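Local structure of Uly1 (Catenovulum maritimum, 7DRQ) at residues A[194-206]-A[213-225]. The protein probably cleaves the algal polysaccharide ulvan by beta-elimination, as a calcium-binding lyase of polysaccharide lyase family 24. Sequence-based numbering, arbitrary orientation.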
loop_
_atom_site.group_PDB
_atom_site.type_symbol
_atom_site.label_atom_id
_atom_site.label_comp_id
_atom_site.label_asym_id
_atom_site.label_seq_id
_atom_site.Cartn_x
_atom_site.Cartn_y
_atom_site.Cartn_z
ATOM N N ASP A 194 20.683 11.446 -3.359
ATOM C CA ASP A 194 19.908 12.444 -4.106
ATOM C C ASP A 194 18.729 12.862 -3.221
ATOM O O ASP A 194 17.667 12.240 -3.261
ATOM C CB ASP A 194 19.449 11.878 -5.441
ATOM C CG ASP A 194 18.734 12.896 -6.303
ATOM O OD1 ASP A 194 18.358 13.975 -5.791
ATOM O OD2 ASP A 194 18.550 12.619 -7.514
ATOM N N HIS A 195 18.928 13.934 -2.445
ATOM C CA HIS A 195 17.878 14.372 -1.527
ATOM C C HIS A 195 16.630 14.823 -2.277
ATOM O O HIS A 195 15.510 14.529 -1.851
ATOM C CB HIS A 195 18.384 15.493 -0.622
ATOM C CG HIS A 195 17.410 15.881 0.449
ATOM N ND1 HIS A 195 16.516 16.922 0.301
ATOM C CD2 HIS A 195 17.189 15.365 1.679
ATOM C CE1 HIS A 195 15.783 17.027 1.396
ATOM N NE2 HIS A 195 16.177 16.097 2.249
ATOM N N GLY A 196 16.800 15.526 -3.401
ATOM C CA GLY A 196 15.639 15.910 -4.193
ATOM C C GLY A 196 14.792 14.713 -4.587
ATOM O O GLY A 196 13.558 14.763 -4.532
ATOM N N GLN A 197 15.447 13.608 -4.954
ATOM C CA GLN A 197 14.736 12.429 -5.449
ATOM C C GLN A 197 14.156 11.582 -4.322
ATOM O O GLN A 197 13.084 10.987 -4.492
ATOM C CB GLN A 197 15.671 11.562 -6.309
ATOM C CG GLN A 197 14.996 10.327 -6.905
ATOM C CD GLN A 197 15.903 9.463 -7.774
ATOM O OE1 GLN A 197 15.478 8.407 -8.259
ATOM N NE2 GLN A 197 17.152 9.894 -7.972
ATOM N N PHE A 198 14.823 11.508 -3.173
ATOM C CA PHE A 198 14.442 10.517 -2.173
ATOM C C PHE A 198 13.855 11.101 -0.896
ATOM O O PHE A 198 13.561 10.342 0.032
ATOM C CB PHE A 198 15.649 9.632 -1.858
ATOM C CG PHE A 198 16.035 8.764 -3.004
ATOM C CD1 PHE A 198 15.233 7.692 -3.367
ATOM C CD2 PHE A 198 17.160 9.052 -3.766
ATOM C CE1 PHE A 198 15.563 6.905 -4.448
ATOM C CE2 PHE A 198 17.495 8.271 -4.845
ATOM C CZ PHE A 198 16.707 7.202 -5.194
ATOM N N SER A 199 13.652 12.410 -0.825
ATOM C CA SER A 199 13.015 13.012 0.332
ATOM C C SER A 199 11.513 13.169 0.098
ATOM O O SER A 199 11.026 13.137 -1.038
ATOM C CB SER A 199 13.634 14.373 0.650
ATOM O OG SER A 199 13.435 15.244 -0.437
ATOM N N ARG A 200 10.784 13.327 1.205
ATOM C CA ARG A 200 9.338 13.542 1.203
ATOM C C ARG A 200 8.578 12.387 0.547
ATOM O O ARG A 200 7.564 12.599 -0.120
ATOM C CB ARG A 200 8.973 14.874 0.538
ATOM C CG ARG A 200 9.523 16.081 1.277
ATOM C CD ARG A 200 8.927 17.374 0.717
ATOM N NE ARG A 200 8.977 18.468 1.686
ATOM C CZ ARG A 200 9.960 19.360 1.745
ATOM N NH1 ARG A 200 10.971 19.277 0.896
ATOM N NH2 ARG A 200 9.941 20.331 2.654
ATOM N N LEU A 201 9.044 11.157 0.761
ATOM C CA LEU A 201 8.412 9.982 0.166
ATOM C C LEU A 201 7.604 9.202 1.204
ATOM O O LEU A 201 8.024 9.059 2.359
ATOM C CB LEU A 201 9.462 9.073 -0.479
ATOM C CG LEU A 201 10.254 9.637 -1.665
ATOM C CD1 LEU A 201 11.281 8.626 -2.146
ATOM C CD2 LEU A 201 9.318 10.016 -2.802
ATOM N N THR A 202 6.455 8.669 0.771
ATOM C CA THR A 202 5.563 7.871 1.609
ATOM C C THR A 202 4.914 6.786 0.748
ATOM O O THR A 202 4.816 6.917 -0.477
ATOM C CB THR A 202 4.474 8.746 2.263
ATOM O OG1 THR A 202 5.058 9.958 2.773
ATOM C CG2 THR A 202 3.754 7.999 3.416
ATOM N N TYR A 203 4.498 5.690 1.404
ATOM C CA TYR A 203 3.706 4.595 0.834
ATOM C C TYR A 203 4.454 3.760 -0.196
ATOM O O TYR A 203 4.078 3.768 -1.377
ATOM C CB TYR A 203 2.436 5.114 0.164
ATOM C CG TYR A 203 1.493 5.870 1.048
ATOM C CD1 TYR A 203 0.905 5.277 2.158
ATOM C CD2 TYR A 203 1.181 7.185 0.759
ATOM C CE1 TYR A 203 0.024 5.992 2.956
ATOM C CE2 TYR A 203 0.312 7.901 1.542
ATOM C CZ TYR A 203 -0.264 7.308 2.632
ATOM O OH TYR A 203 -1.131 8.057 3.393
ATOM N N PRO A 204 5.482 3.006 0.199
ATOM C CA PRO A 204 6.168 2.124 -0.767
ATOM C C PRO A 204 5.259 0.971 -1.177
ATOM O O PRO A 204 4.727 0.254 -0.327
ATOM C CB PRO A 204 7.394 1.634 0.010
ATOM C CG PRO A 204 6.929 1.653 1.462
ATOM C CD PRO A 204 6.004 2.850 1.572
ATOM N N THR A 205 5.062 0.815 -2.489
ATOM C CA THR A 205 4.251 -0.264 -3.044
ATOM C C THR A 205 4.925 -0.778 -4.304
ATOM O O THR A 205 5.026 -0.039 -5.289
ATOM C CB THR A 205 2.826 0.207 -3.356
ATOM O OG1 THR A 205 2.216 0.695 -2.157
ATOM C CG2 THR A 205 1.984 -0.962 -3.890
ATOM N N PHE A 206 5.378 -2.028 -4.271
ATOM C CA PHE A 206 5.988 -2.675 -5.420
ATOM C C PHE A 206 4.932 -3.358 -6.283
ATOM O O PHE A 206 3.868 -3.761 -5.808
ATOM C CB PHE A 206 7.001 -3.739 -4.982
ATOM C CG PHE A 206 8.159 -3.220 -4.162
ATOM C CD1 PHE A 206 9.304 -2.723 -4.783
ATOM C CD2 PHE A 206 8.144 -3.335 -2.775
ATOM C CE1 PHE A 206 10.389 -2.300 -4.028
ATOM C CE2 PHE A 206 9.221 -2.920 -2.017
ATOM C CZ PHE A 206 10.352 -2.395 -2.646
ATOM N N ASP A 213 9.640 -8.198 -14.589
ATOM C CA ASP A 213 10.191 -6.905 -14.213
ATOM C C ASP A 213 9.579 -6.446 -12.900
ATOM O O ASP A 213 8.424 -6.745 -12.592
ATOM C CB ASP A 213 9.936 -5.862 -15.299
ATOM C CG ASP A 213 11.037 -5.847 -16.350
ATOM O OD1 ASP A 213 12.229 -5.928 -15.973
ATOM O OD2 ASP A 213 10.701 -5.782 -17.544
ATOM N N LEU A 214 10.376 -5.739 -12.111
ATOM C CA LEU A 214 9.977 -5.288 -10.785
ATOM C C LEU A 214 9.974 -3.768 -10.764
ATOM O O LEU A 214 10.930 -3.134 -11.234
ATOM C CB LEU A 214 10.925 -5.823 -9.712
ATOM C CG LEU A 214 10.736 -5.275 -8.298
ATOM C CD1 LEU A 214 9.351 -5.617 -7.756
ATOM C CD2 LEU A 214 11.821 -5.836 -7.373
ATOM N N PHE A 215 8.904 -3.191 -10.231
ATOM C CA PHE A 215 8.733 -1.744 -10.187
ATOM C C PHE A 215 8.357 -1.312 -8.778
ATOM O O PHE A 215 7.883 -2.110 -7.966
ATOM C CB PHE A 215 7.638 -1.256 -11.143
ATOM C CG PHE A 215 7.838 -1.661 -12.571
ATOM C CD1 PHE A 215 7.397 -2.890 -13.029
ATOM C CD2 PHE A 215 8.433 -0.782 -13.476
ATOM C CE1 PHE A 215 7.570 -3.257 -14.361
ATOM C CE2 PHE A 215 8.594 -1.137 -14.800
ATOM C CZ PHE A 215 8.171 -2.374 -15.245
ATOM N N LEU A 216 8.527 -0.020 -8.509
ATOM C CA LEU A 216 8.135 0.553 -7.232
ATOM C C LEU A 216 7.469 1.898 -7.482
ATOM O O LEU A 216 7.899 2.634 -8.365
ATOM C CB LEU A 216 9.339 0.745 -6.317
ATOM C CG LEU A 216 9.047 1.691 -5.156
ATOM C CD1 LEU A 216 8.276 0.958 -4.001
ATOM C CD2 LEU A 216 10.285 2.370 -4.670
ATOM N N HIS A 217 6.406 2.206 -6.741
ATOM C CA HIS A 217 5.914 3.579 -6.732
ATOM C C HIS A 217 5.709 4.072 -5.308
ATOM O O HIS A 217 5.463 3.295 -4.385
ATOM C CB HIS A 217 4.632 3.772 -7.582
ATOM C CG HIS A 217 3.368 3.238 -6.968
ATOM N ND1 HIS A 217 3.197 1.910 -6.642
ATOM C CD2 HIS A 217 2.187 3.845 -6.707
ATOM C CE1 HIS A 217 1.974 1.730 -6.166
ATOM N NE2 HIS A 217 1.341 2.889 -6.197
HETATM N N MSE A 218 5.859 5.388 -5.144
HETATM C CA MSE A 218 5.682 6.062 -3.867
HETATM C C MSE A 218 5.037 7.413 -4.133
HETATM O O MSE A 218 5.014 7.897 -5.269
HETATM C CB MSE A 218 7.013 6.235 -3.115
HETATM C CG MSE A 218 7.731 4.916 -2.802
HETATM SE SE MSE A 218 9.265 5.157 -1.612
HETATM C CE MSE A 218 8.288 5.530 0.019
ATOM N N ARG A 219 4.518 8.019 -3.081
ATOM C CA ARG A 219 3.981 9.368 -3.160
ATOM C C ARG A 219 5.047 10.326 -2.666
ATOM O O ARG A 219 5.725 10.053 -1.673
ATOM C CB ARG A 219 2.710 9.511 -2.322
ATOM C CG ARG A 219 1.545 8.719 -2.855
ATOM C CD ARG A 219 0.278 8.984 -2.064
ATOM N NE ARG A 219 -0.666 7.877 -2.209
ATOM C CZ ARG A 219 -1.790 7.761 -1.516
ATOM N NH1 ARG A 219 -2.124 8.689 -0.623
ATOM N NH2 ARG A 219 -2.586 6.722 -1.724
ATOM N N GLN A 220 5.229 11.422 -3.387
ATOM C CA GLN A 220 6.206 12.425 -3.000
ATOM C C GLN A 220 5.500 13.748 -2.753
ATOM O O GLN A 220 4.632 14.150 -3.531
ATOM C CB GLN A 220 7.280 12.614 -4.063
ATOM C CG GLN A 220 8.472 13.417 -3.529
ATOM C CD GLN A 220 9.631 13.476 -4.505
ATOM O OE1 GLN A 220 9.438 13.486 -5.717
ATOM N NE2 GLN A 220 10.850 13.518 -3.974
ATOM N N GLY A 221 5.891 14.419 -1.679
ATOM C CA GLY A 221 5.383 15.752 -1.412
ATOM C C GLY A 221 4.458 15.797 -0.215
ATOM O O GLY A 221 4.707 15.141 0.801
ATOM N N SER A 222 3.382 16.561 -0.326
ATOM C CA SER A 222 2.468 16.803 0.782
ATOM C C SER A 222 1.037 16.635 0.300
ATOM O O SER A 222 0.778 16.456 -0.891
ATOM C CB SER A 222 2.663 18.212 1.343
ATOM O OG SER A 222 2.112 19.154 0.439
ATOM N N SER A 223 0.094 16.749 1.242
ATOM C CA SER A 223 -1.321 16.738 0.891
ATOM C C SER A 223 -1.763 17.986 0.131
ATOM O O SER A 223 -2.893 18.006 -0.372
ATOM C CB SER A 223 -2.166 16.579 2.157
ATOM O OG SER A 223 -2.076 17.752 2.946
ATOM N N HIS A 224 -0.925 19.022 0.032
ATOM C CA HIS A 224 -1.240 20.188 -0.794
ATOM C C HIS A 224 -0.495 20.204 -2.121
ATOM O O HIS A 224 -0.869 20.973 -3.012
ATOM C CB HIS A 224 -0.933 21.482 -0.035
ATOM C CG HIS A 224 -1.796 21.677 1.166
ATOM N ND1 HIS A 224 -2.956 22.421 1.136
ATOM C CD2 HIS A 224 -1.675 21.216 2.432
ATOM C CE1 HIS A 224 -3.515 22.402 2.335
ATOM N NE2 HIS A 224 -2.751 21.690 3.139
ATOM N N ASP A 225 0.528 19.363 -2.278
ATOM C CA ASP A 225 1.381 19.383 -3.468
ATOM C C ASP A 225 2.067 18.015 -3.493
ATOM O O ASP A 225 3.119 17.833 -2.877
ATOM C CB ASP A 225 2.389 20.518 -3.410
ATOM C CG ASP A 225 3.144 20.725 -4.718
ATOM O OD1 ASP A 225 2.677 20.270 -5.783
ATOM O OD2 ASP A 225 4.221 21.362 -4.681
HETATM O O HOH W 1 11.427 11.464 -6.623
#
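Q220 reaches from strand 214-220 to the short helix 195-198, its CG anti to the backbone N and the chain extended, which carries the amide off the sheet face it shares with L201, to the carbonyls of G196 and S199. NE2 donates to S199 O at 3.0 Å, nearly straight (169°) and in the plane of both groups, and weakly to G196 O. OE1 accepts from R227 and from a water that also donates to Q197 O, so both ends of the amide are held and its rotation is fixed. L201 CD2 packs against Q220 CB at 3.5 Å, the two side chains crossing obliquely.

The strands are antiparallel, and the register slips by one residue between the hydrogen-bonded pairs T202-R219 and T205-H217: a beta bulge, with Y203 at positive phi. The CD2-CE2 side of Y203 lies over one face of the R219 guanidinium, CE2 3.4 Å from NH1, but the planes are 52° apart, which rules out a parallel stack; R219 NH2 is bonded to G264 O. At the bulge, selenomethionine M218 sets CE 3.8 Å from both L201 CB and P204 CD. H217 CG lies between backbone N and carbonyl carbon (chi1 75°), which brings ND1 to T205 O in a bent hydrogen bond of 3.0 Å. H217 N meets the same oxygen nearly straight, from the opposite face of its plane. The two side chains lie side by side, T205 CB 3.3 Å from H217 CE1.

On the face that carries F206 and L216, L216 CD1 sits over the F206 ring, 4.0 Å from its centroid, a CH-pi contact.

This hairpin begins a four-stranded antiparallel sheet, consistent with a beta-propeller blade, with strand 201-208 outermost. P204 and F206 touch strand 111-115; L201 and L216 meet F243 of strand 239-245, and H217 and R219 touch strand 261-269.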